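Local coordinates for protein ribulose bisphosphate carboxylase (Pyrococcus horikoshii, PDB 2D69) that probably catalyses the addition of CO2 and water to ribulose 1,5-bisphosphate, giving two molecules of 3-phosphoglycerate, as part of an archaeal AMP degradation pathway, at residues R67-F73 against K85-T91; L120-H124 against L296-A301; Y11-V15 against G44-S48; G96-F102 against W258-Q262. All coordinates share one frame; numbering follows the deposited sequence.

Contacts 1 and 3 lie in the N-terminal domain, far from the centre of the chain. They touch each other, because F14 of contact 3 pairs its backbone with V72 of contact 1. Contacts 2 and 4 join the N-terminal domain to the catalytic barrel and also touch, through A301, L98, F102 and W258. Contacts 1, 2 and 3 are partly buried; contact 4 is buried. Contacts 1 and 2 reach the same mixed sheet from different strands. Contact 1 is held by backbone bonds of a hairpin. Contact 2 has an apolar centre edged by a lysine salt bridge. Contact 3 has ring faces and no hydrogen bond across it. Contact 4 sets a glutamine at a helix start beside apolar packing.

Contact 1 of 4, residues R67-F73 against K85-T91; sequences RSMAKVF and KIAYPLT
K71 and A87 form an antiparallel hydrogen-bonded pair in the hairpin of strands 71-78 and 81-88. Each satisfies both backbone groups of the other. K71 N gives to A87 O at 2.9 Å. The return bond, A87 N to K71 O, is nearly straight at 172°. Two residues on, F73 N gives to K85 O at 3.2 Å. V72 and I86 lie between as a non-hydrogen-bonded pair, and their side chains touch on the opposite face of the sheet from A87. V72 pairs its backbone with F14 and D16, and A70 N bonds weakly to S51 OG. The pairing does not run on to R67. There T91 OG1 takes over and donates to R67 O at 2.8 Å, from a position tilted out of the carbonyl plane. Water 1 donates to S68 OG at 2.8 Å and also lies close to T91 O. S68 OG is also bonded to M64 O.

F73 CG stands between the backbone N and the carbonyl carbon (chi1 73°), which brings CZ to 3.6 Å from K85 CB. A70 CB sits over one face of the Y88 ring, 3.9 Å from its centroid, as a CH-pi contact. The Y88 hydroxyl bonds to S50. R67 forms a salt bridge to E338 of a second subunit.

Strand 26-34 pairs with the far side of strand 81-88, through I86 and Y88. Helix 39-49 covers V72 and I86 with A43, I46 and A47.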
# COMPACT_ATOMS: atom_id res chain seq x y z
N ARG A 67 -29.13 20.52 -29.19
CA ARG A 67 -29.35 19.08 -29.00
C ARG A 67 -29.56 18.65 -27.55
O ARG A 67 -29.58 17.47 -27.29
CB ARG A 67 -28.19 18.26 -29.57
CG ARG A 67 -28.02 18.38 -31.06
CD ARG A 67 -26.64 17.94 -31.54
NE ARG A 67 -26.46 16.52 -31.30
CZ ARG A 67 -25.31 15.87 -31.51
NH1 ARG A 67 -24.25 16.51 -31.95
NH2 ARG A 67 -25.23 14.59 -31.30
N SER A 68 -29.64 19.59 -26.62
CA SER A 68 -29.84 19.22 -25.24
C SER A 68 -31.23 19.66 -24.72
O SER A 68 -31.47 19.55 -23.55
CB SER A 68 -28.72 19.78 -24.35
OG SER A 68 -27.39 19.38 -24.76
N MET A 69 -32.13 20.15 -25.57
CA MET A 69 -33.43 20.67 -25.14
C MET A 69 -34.42 19.59 -24.85
O MET A 69 -34.60 18.71 -25.67
CB MET A 69 -34.09 21.45 -26.25
CG MET A 69 -33.54 22.80 -26.50
SD MET A 69 -34.54 23.55 -27.83
CE MET A 69 -35.92 24.27 -26.94
N ALA A 70 -35.13 19.69 -23.72
CA ALA A 70 -36.23 18.78 -23.43
C ALA A 70 -37.45 19.29 -24.19
O ALA A 70 -37.50 20.46 -24.58
CB ALA A 70 -36.49 18.71 -21.95
N LYS A 71 -38.39 18.41 -24.49
CA LYS A 71 -39.59 18.79 -25.25
C LYS A 71 -40.85 18.26 -24.60
O LYS A 71 -40.95 17.05 -24.36
CB LYS A 71 -39.49 18.29 -26.68
CG LYS A 71 -38.67 19.20 -27.62
CD LYS A 71 -39.48 20.35 -28.28
CE LYS A 71 -38.57 21.44 -28.94
NZ LYS A 71 -37.32 21.72 -28.08
N VAL A 72 -41.81 19.13 -24.34
CA VAL A 72 -43.13 18.71 -23.86
C VAL A 72 -43.90 18.19 -25.05
O VAL A 72 -44.17 18.94 -25.97
CB VAL A 72 -43.95 19.86 -23.23
CG1 VAL A 72 -45.29 19.32 -22.71
CG2 VAL A 72 -43.16 20.56 -22.12
N PHE A 73 -44.24 16.90 -25.04
CA PHE A 73 -44.92 16.27 -26.17
C PHE A 73 -46.36 15.81 -25.90
O PHE A 73 -47.11 15.47 -26.84
CB PHE A 73 -44.06 15.14 -26.71
CG PHE A 73 -44.01 13.92 -25.84
CD1 PHE A 73 -44.96 12.91 -26.00
CD2 PHE A 73 -43.00 13.76 -24.87
CE1 PHE A 73 -44.93 11.76 -25.20
CE2 PHE A 73 -42.94 12.61 -24.08
CZ PHE A 73 -43.90 11.60 -24.24
N LYS A 85 -45.98 15.00 -20.23
CA LYS A 85 -44.90 14.07 -20.44
C LYS A 85 -43.87 14.83 -21.22
O LYS A 85 -44.19 15.54 -22.17
CB LYS A 85 -45.36 12.84 -21.21
CG LYS A 85 -46.60 12.19 -20.66
CD LYS A 85 -46.89 10.88 -21.39
CE LYS A 85 -48.27 10.31 -21.03
NZ LYS A 85 -48.72 9.24 -21.98
N ILE A 86 -42.63 14.68 -20.82
CA ILE A 86 -41.53 15.46 -21.37
C ILE A 86 -40.42 14.50 -21.78
O ILE A 86 -40.16 13.51 -21.09
CB ILE A 86 -41.01 16.49 -20.35
CG1 ILE A 86 -42.16 17.42 -19.88
CG2 ILE A 86 -39.88 17.31 -21.00
CD1 ILE A 86 -41.75 18.46 -18.76
N ALA A 87 -39.85 14.78 -22.94
CA ALA A 87 -38.81 13.96 -23.53
C ALA A 87 -37.45 14.63 -23.45
O ALA A 87 -37.33 15.81 -23.78
CB ALA A 87 -39.14 13.64 -24.97
N TYR A 88 -36.45 13.84 -23.08
CA TYR A 88 -35.08 14.26 -22.77
C TYR A 88 -34.06 13.47 -23.58
O TYR A 88 -33.99 12.25 -23.44
CB TYR A 88 -34.76 14.04 -21.27
CG TYR A 88 -35.63 14.89 -20.34
CD1 TYR A 88 -35.16 16.08 -19.83
CD2 TYR A 88 -36.92 14.49 -20.01
CE1 TYR A 88 -35.94 16.84 -19.00
CE2 TYR A 88 -37.70 15.21 -19.16
CZ TYR A 88 -37.22 16.41 -18.67
OH TYR A 88 -38.04 17.13 -17.86
N PRO A 89 -33.26 14.15 -24.38
CA PRO A 89 -32.13 13.52 -25.04
C PRO A 89 -31.02 13.18 -24.05
O PRO A 89 -30.81 13.89 -23.05
CB PRO A 89 -31.68 14.58 -26.05
CG PRO A 89 -32.03 15.83 -25.42
CD PRO A 89 -33.33 15.60 -24.68
N LEU A 90 -30.34 12.06 -24.32
CA LEU A 90 -29.33 11.55 -23.40
C LEU A 90 -28.07 12.40 -23.34
O LEU A 90 -27.26 12.20 -22.47
CB LEU A 90 -28.96 10.13 -23.79
CG LEU A 90 -30.14 9.19 -23.75
CD1 LEU A 90 -29.60 7.80 -23.88
CD2 LEU A 90 -30.92 9.28 -22.44
N THR A 91 -27.94 13.37 -24.23
CA THR A 91 -26.89 14.36 -24.13
C THR A 91 -26.97 15.24 -22.86
O THR A 91 -26.04 16.00 -22.56
CB THR A 91 -26.94 15.27 -25.39
OG1 THR A 91 -28.28 15.67 -25.60
CG2 THR A 91 -26.62 14.46 -26.68
O HOH W 1 -26.28 18.51 -22.30

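Contact 2 of 4, residues L120-H124 against L296-A301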
# COMPACT_ATOMS: atom_id res chain seq x y z
N LEU A 120 -43.50 14.70 -9.60
CA LEU A 120 -42.93 13.83 -10.58
C LEU A 120 -43.58 12.48 -10.41
O LEU A 120 -43.44 11.87 -9.38
CB LEU A 120 -41.42 13.80 -10.37
CG LEU A 120 -40.39 12.79 -10.92
CD1 LEU A 120 -40.87 11.65 -11.73
CD2 LEU A 120 -39.28 13.54 -11.62
N LEU A 121 -44.29 12.01 -11.43
CA LEU A 121 -45.11 10.81 -11.35
C LEU A 121 -44.37 9.53 -11.71
O LEU A 121 -44.57 8.51 -11.06
CB LEU A 121 -46.32 10.93 -12.25
CG LEU A 121 -47.20 12.12 -12.00
CD1 LEU A 121 -48.39 12.12 -13.00
CD2 LEU A 121 -47.68 12.11 -10.53
N ASP A 122 -43.55 9.60 -12.74
CA ASP A 122 -42.82 8.44 -13.25
C ASP A 122 -41.79 8.91 -14.26
O ASP A 122 -41.88 10.00 -14.80
CB ASP A 122 -43.80 7.47 -13.97
CG ASP A 122 -43.32 6.01 -13.99
OD1 ASP A 122 -42.22 5.69 -13.50
OD2 ASP A 122 -44.01 5.07 -14.49
N PHE A 123 -40.81 8.06 -14.54
CA PHE A 123 -39.86 8.31 -15.59
C PHE A 123 -39.59 6.95 -16.30
O PHE A 123 -39.85 5.84 -15.75
CB PHE A 123 -38.60 9.01 -15.05
CG PHE A 123 -37.77 8.14 -14.12
CD1 PHE A 123 -36.65 7.53 -14.59
CD2 PHE A 123 -38.12 7.97 -12.79
CE1 PHE A 123 -35.86 6.74 -13.73
CE2 PHE A 123 -37.33 7.14 -11.93
CZ PHE A 123 -36.23 6.55 -12.41
N HIS A 124 -39.19 7.04 -17.55
CA HIS A 124 -38.97 5.86 -18.38
C HIS A 124 -37.57 6.01 -19.00
O HIS A 124 -37.38 6.77 -19.95
CB HIS A 124 -40.11 5.73 -19.44
CG HIS A 124 -41.50 5.86 -18.85
ND1 HIS A 124 -41.83 5.36 -17.61
CD2 HIS A 124 -42.61 6.48 -19.29
CE1 HIS A 124 -43.08 5.66 -17.32
NE2 HIS A 124 -43.58 6.34 -18.32
N LEU A 296 -43.64 5.45 -6.49
CA LEU A 296 -43.34 4.66 -7.68
C LEU A 296 -42.00 5.08 -8.33
O LEU A 296 -41.18 4.23 -8.71
CB LEU A 296 -44.46 4.79 -8.71
CG LEU A 296 -44.18 4.20 -10.10
CD1 LEU A 296 -43.91 2.70 -9.94
CD2 LEU A 296 -45.36 4.42 -11.04
N ALA A 297 -41.76 6.39 -8.40
CA ALA A 297 -40.54 6.91 -9.02
C ALA A 297 -39.31 6.62 -8.16
O ALA A 297 -38.27 6.21 -8.63
CB ALA A 297 -40.67 8.40 -9.27
N LEU A 298 -39.48 6.83 -6.86
CA LEU A 298 -38.46 6.51 -5.88
C LEU A 298 -38.13 5.06 -5.99
O LEU A 298 -36.97 4.71 -6.05
CB LEU A 298 -38.98 6.78 -4.50
CG LEU A 298 -38.06 7.16 -3.38
CD1 LEU A 298 -38.90 7.72 -2.21
CD2 LEU A 298 -37.28 5.96 -2.91
N ALA A 299 -39.15 4.23 -6.05
CA ALA A 299 -38.96 2.79 -6.11
C ALA A 299 -38.22 2.39 -7.40
O ALA A 299 -37.46 1.42 -7.40
CB ALA A 299 -40.31 2.08 -6.05
N LYS A 300 -38.51 3.08 -8.49
CA LYS A 300 -37.90 2.78 -9.77
C LYS A 300 -36.41 3.11 -9.73
O LYS A 300 -35.58 2.35 -10.18
CB LYS A 300 -38.61 3.55 -10.89
CG LYS A 300 -38.03 3.41 -12.28
CD LYS A 300 -38.98 3.91 -13.35
CE LYS A 300 -39.98 2.87 -13.87
NZ LYS A 300 -41.03 3.54 -14.79
N ALA A 301 -36.09 4.31 -9.26
CA ALA A 301 -34.69 4.64 -9.02
C ALA A 301 -34.00 3.60 -8.15
O ALA A 301 -32.88 3.16 -8.45
CB ALA A 301 -34.58 6.01 -8.41
O HOH W 2 -43.73 2.17 -14.52
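L120 CD1 rests on A297 CB at 4.1 Å, at the apolar centre where strand 115-124 meets helix 295-305. The F123 ring continues this patch. F123 CG lies between the backbone N and the carbonyl carbon (chi1 68°), which brings the ring's rim to the helix. A297 O lies in the ring plane at the edge, 3.6 Å from F123 CE2. The aliphatic part of K300 covers one face, with CD 4.0 Å from the ring centroid in a CH-pi contact. Helix 98-105 touches F123 and A301 as well, through L101, L98 and F102.

Further out the contact turns polar. The K300 chain bends at chi3 (-88°), and its amino group leaves the ring for the strand. NZ bonds to D122 OD1 at 2.8 Å in a salt bridge, on the syn side, tilted out of the carboxylate plane. It also gives to F123 O at 2.8 Å, almost in line with the carbonyl bond. A third bond goes to water 2 at 3.0 Å, and that water donates to D122 OD2. The water adds a second, indirect link between the two side chains. A methionine in place of K300 would probably leave the D122 carboxylate without its counter-charge and F123 O without this donor. H124 NE2 is held by E29.

L121 and D122 both face E29, which is a classic beta bulge in this strand. Helix 295-305 lies between barrel strands 274-278 and 309-311 in the chain. The contact joins it to the N-terminal domain, as in Rubisco large chains.

Contact 3 of 4, residues Y11-V15 against G44-S48; sequences YLDFV and GRIAS
Y11 and F14 sit on a short 3-10 turn, 11-14, which packs on helix 39-49 of the N-terminal domain. R45 lies across one face of the Y11 ring. Its CG is over the ring centre, 3.5 Å from the centroid, in a CH-pi contact. The extended R45 chain (chi3 -175°) carries the guanidinium out to the rim of the same ring. There R45 CZ comes to 3.3 Å from Y11 CE1, which stands over the face of the guanidinium. The two planes are inclined by 33°. S48 CB meets the Y11 ring at its edge.

F14 takes the next turn of the helix. S48 CA lies over one face of its ring, 3.8 Å from the centroid. F14 CB touches A47 CB at 3.7 Å. The backbones are closest at G44, whose CA makes a CA-H...O contact of 3.3 Å with Y11 O. A beta carbon on G44 would collide with that oxygen. Y11 O also accepts F14 N inside the turn, at 3.0 Å.

R45 has its salt bridge outside the contact, with E41 of its own helix. That bond probably steadies the guanidinium beside Y11. No hydrogen bond crosses between the segments. The turn is therefore held to the helix by close packing of ring faces on CH groups, and by the fit of a bare glycine.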
# COMPACT_ATOMS: atom_id res chain seq x y z
N TYR A 11 -39.99 29.81 -22.84
CA TYR A 11 -40.62 28.60 -22.28
C TYR A 11 -41.45 27.82 -23.32
O TYR A 11 -41.35 26.61 -23.40
CB TYR A 11 -41.45 28.93 -21.03
CG TYR A 11 -40.65 29.61 -19.93
CD1 TYR A 11 -41.01 30.86 -19.46
CD2 TYR A 11 -39.50 29.02 -19.41
CE1 TYR A 11 -40.27 31.51 -18.44
CE2 TYR A 11 -38.74 29.66 -18.40
CZ TYR A 11 -39.14 30.91 -17.93
OH TYR A 11 -38.43 31.58 -16.95
N LEU A 12 -42.19 28.51 -24.16
CA LEU A 12 -43.10 27.84 -25.08
C LEU A 12 -42.33 27.14 -26.20
O LEU A 12 -42.86 26.25 -26.89
CB LEU A 12 -44.10 28.85 -25.66
CG LEU A 12 -45.14 29.56 -24.76
CD1 LEU A 12 -45.99 30.57 -25.55
CD2 LEU A 12 -46.04 28.56 -24.10
N ASP A 13 -41.06 27.50 -26.38
CA ASP A 13 -40.25 26.84 -27.39
C ASP A 13 -39.94 25.39 -27.01
O ASP A 13 -39.59 24.57 -27.85
CB ASP A 13 -38.96 27.57 -27.62
CG ASP A 13 -38.30 27.15 -28.93
OD1 ASP A 13 -37.06 27.08 -28.96
OD2 ASP A 13 -38.96 26.87 -29.97
N PHE A 14 -40.09 25.11 -25.72
CA PHE A 14 -39.94 23.75 -25.21
C PHE A 14 -41.21 22.88 -25.35
O PHE A 14 -41.19 21.69 -25.02
CB PHE A 14 -39.50 23.84 -23.76
CG PHE A 14 -38.12 24.39 -23.59
CD1 PHE A 14 -37.04 23.54 -23.41
CD2 PHE A 14 -37.89 25.73 -23.55
CE1 PHE A 14 -35.79 24.05 -23.21
CE2 PHE A 14 -36.64 26.23 -23.38
CZ PHE A 14 -35.59 25.39 -23.23
N VAL A 15 -42.28 23.45 -25.88
CA VAL A 15 -43.56 22.75 -26.05
C VAL A 15 -43.82 22.48 -27.53
O VAL A 15 -43.84 23.39 -28.36
CB VAL A 15 -44.72 23.55 -25.44
CG1 VAL A 15 -46.11 22.85 -25.64
CG2 VAL A 15 -44.44 23.79 -23.97
N GLY A 44 -43.68 24.25 -20.29
CA GLY A 44 -42.45 24.76 -20.86
C GLY A 44 -41.41 25.06 -19.79
O GLY A 44 -40.27 24.65 -19.93
N ARG A 45 -41.82 25.73 -18.72
CA ARG A 45 -40.96 26.02 -17.60
C ARG A 45 -40.35 24.74 -17.00
O ARG A 45 -39.16 24.70 -16.64
CB ARG A 45 -41.74 26.77 -16.53
CG ARG A 45 -41.96 28.24 -16.92
CD ARG A 45 -42.85 28.98 -15.96
NE ARG A 45 -43.16 30.36 -16.41
CZ ARG A 45 -42.48 31.46 -16.04
NH1 ARG A 45 -41.43 31.38 -15.22
NH2 ARG A 45 -42.84 32.66 -16.52
N ILE A 46 -41.17 23.70 -16.90
CA ILE A 46 -40.63 22.42 -16.40
C ILE A 46 -39.53 21.89 -17.34
O ILE A 46 -38.45 21.46 -16.89
CB ILE A 46 -41.73 21.39 -16.19
CG1 ILE A 46 -42.75 21.93 -15.19
CG2 ILE A 46 -41.11 20.09 -15.60
CD1 ILE A 46 -44.13 21.23 -15.24
N ALA A 47 -39.81 21.91 -18.65
CA ALA A 47 -38.92 21.30 -19.66
C ALA A 47 -37.59 22.08 -19.72
O ALA A 47 -36.47 21.54 -19.82
CB ALA A 47 -39.63 21.29 -21.02
N SER A 48 -37.77 23.38 -19.64
CA SER A 48 -36.68 24.34 -19.64
C SER A 48 -35.70 24.18 -18.46
O SER A 48 -34.48 24.05 -18.64
CB SER A 48 -37.31 25.73 -19.56
OG SER A 48 -36.28 26.62 -19.60

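Contact 4 of 4, residues G96-F102 against W258-Q262; sequences GSLVQLF and WSALQ
Q262 turns its CG anti to its carbonyl carbon (chi1 -74°), and the chain then runs extended to reach L98 and V99. Its amide sits at the N-terminal end of helix 98-105, where S97 is the N-cap and S97 OG accepts Q100 N. The Q262 amide thus joins the N-terminal domain to helix 258-271 of the TIM barrel. Q262 NE2 gives a nearly straight bond (170°) to G96 O at 2.9 Å, in the plane of that carbonyl. Q262 OE1 accepts twice. The bond from V99 N is 3.3 Å long and fairly straight; the one from L98 N, at 2.9 Å, is bent and weak. A leucine in place of Q262 would probably leave G96 O without this donor and the two helix-start N-H groups without this acceptor.

Apolar packing lies beside the amide. V99 CG2 meets S259 CA at 3.6 Å. S259 OG bonds to G229 O of a third subunit, so a subunit interface is close by. L98 CD2 lies over one face of the W258 indole, 4.0 Å from the centroid of the six-membered ring. The same methyl is over the centre of the F102 ring. F102 and W258 meet obliquely, with F102 CD2 3.6 Å from W258 NE1.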
# COMPACT_ATOMS: atom_id res chain seq x y z
N GLY A 96 -24.98 6.56 -15.93
CA GLY A 96 -24.66 5.86 -14.71
C GLY A 96 -24.92 6.71 -13.47
O GLY A 96 -24.89 6.17 -12.38
N SER A 97 -25.11 8.02 -13.59
CA SER A 97 -25.32 8.85 -12.39
C SER A 97 -26.79 9.21 -12.19
O SER A 97 -27.30 10.15 -12.77
CB SER A 97 -24.46 10.12 -12.42
OG SER A 97 -24.71 10.98 -11.30
N LEU A 98 -27.49 8.47 -11.32
CA LEU A 98 -28.90 8.78 -11.04
C LEU A 98 -28.96 10.03 -10.25
O LEU A 98 -29.89 10.82 -10.41
CB LEU A 98 -29.55 7.67 -10.29
CG LEU A 98 -31.05 7.95 -10.03
CD1 LEU A 98 -31.93 6.94 -10.64
CD2 LEU A 98 -31.26 8.06 -8.57
N VAL A 99 -27.93 10.26 -9.44
CA VAL A 99 -27.77 11.57 -8.76
C VAL A 99 -27.95 12.69 -9.76
O VAL A 99 -28.73 13.64 -9.53
CB VAL A 99 -26.38 11.68 -8.04
CG1 VAL A 99 -26.27 12.95 -7.33
CG2 VAL A 99 -26.14 10.49 -7.00
N GLN A 100 -27.24 12.63 -10.86
CA GLN A 100 -27.34 13.73 -11.85
C GLN A 100 -28.68 13.80 -12.57
O GLN A 100 -29.20 14.92 -12.87
CB GLN A 100 -26.16 13.69 -12.87
CG GLN A 100 -26.14 15.02 -13.78
CD GLN A 100 -26.89 14.88 -15.11
OE1 GLN A 100 -27.15 15.88 -15.81
NE2 GLN A 100 -27.23 13.66 -15.46
N LEU A 101 -29.25 12.64 -12.91
CA LEU A 101 -30.61 12.55 -13.47
C LEU A 101 -31.61 13.30 -12.58
O LEU A 101 -32.34 14.23 -13.03
CB LEU A 101 -31.03 11.08 -13.64
CG LEU A 101 -32.51 10.89 -14.09
CD1 LEU A 101 -32.75 11.63 -15.38
CD2 LEU A 101 -32.85 9.43 -14.23
N PHE A 102 -31.62 12.96 -11.30
CA PHE A 102 -32.53 13.57 -10.34
C PHE A 102 -32.24 15.03 -10.08
O PHE A 102 -33.15 15.80 -9.83
CB PHE A 102 -32.57 12.77 -9.03
CG PHE A 102 -33.60 11.68 -9.03
CD1 PHE A 102 -33.88 10.95 -10.19
CD2 PHE A 102 -34.36 11.44 -7.90
CE1 PHE A 102 -34.87 9.96 -10.18
CE2 PHE A 102 -35.32 10.44 -7.90
CZ PHE A 102 -35.57 9.70 -9.06
N TRP A 258 -29.17 9.38 -2.38
CA TRP A 258 -28.82 8.69 -3.62
C TRP A 258 -27.33 8.50 -3.86
O TRP A 258 -26.92 7.45 -4.39
CB TRP A 258 -29.44 9.49 -4.83
CG TRP A 258 -30.92 9.49 -4.86
CD1 TRP A 258 -31.73 10.60 -4.86
CD2 TRP A 258 -31.78 8.37 -4.87
NE1 TRP A 258 -33.04 10.21 -4.82
CE2 TRP A 258 -33.09 8.84 -4.87
CE3 TRP A 258 -31.57 6.99 -4.91
CZ2 TRP A 258 -34.19 8.00 -4.86
CZ3 TRP A 258 -32.65 6.17 -4.94
CH2 TRP A 258 -33.95 6.67 -4.89
N SER A 259 -26.54 9.51 -3.52
CA SER A 259 -25.10 9.49 -3.72
C SER A 259 -24.46 8.37 -2.93
O SER A 259 -23.65 7.55 -3.49
CB SER A 259 -24.49 10.83 -3.33
OG SER A 259 -23.08 10.75 -3.49
N ALA A 260 -24.87 8.25 -1.69
CA ALA A 260 -24.34 7.17 -0.85
C ALA A 260 -24.85 5.84 -1.31
O ALA A 260 -24.11 4.91 -1.30
CB ALA A 260 -24.69 7.37 0.55
N LEU A 261 -26.12 5.77 -1.72
CA LEU A 261 -26.71 4.51 -2.19
C LEU A 261 -25.99 3.96 -3.41
O LEU A 261 -25.68 2.78 -3.47
CB LEU A 261 -28.17 4.67 -2.54
CG LEU A 261 -29.15 3.52 -2.35
CD1 LEU A 261 -30.29 3.50 -3.34
CD2 LEU A 261 -28.60 2.13 -2.06
N GLN A 262 -25.68 4.84 -4.38
CA GLN A 262 -25.05 4.38 -5.61
C GLN A 262 -23.69 3.81 -5.26
O GLN A 262 -23.29 2.75 -5.76
CB GLN A 262 -24.94 5.49 -6.64
CG GLN A 262 -26.21 5.86 -7.29
CD GLN A 262 -26.00 6.39 -8.69
OE1 GLN A 262 -26.16 7.57 -8.93
NE2 GLN A 262 -25.61 5.54 -9.60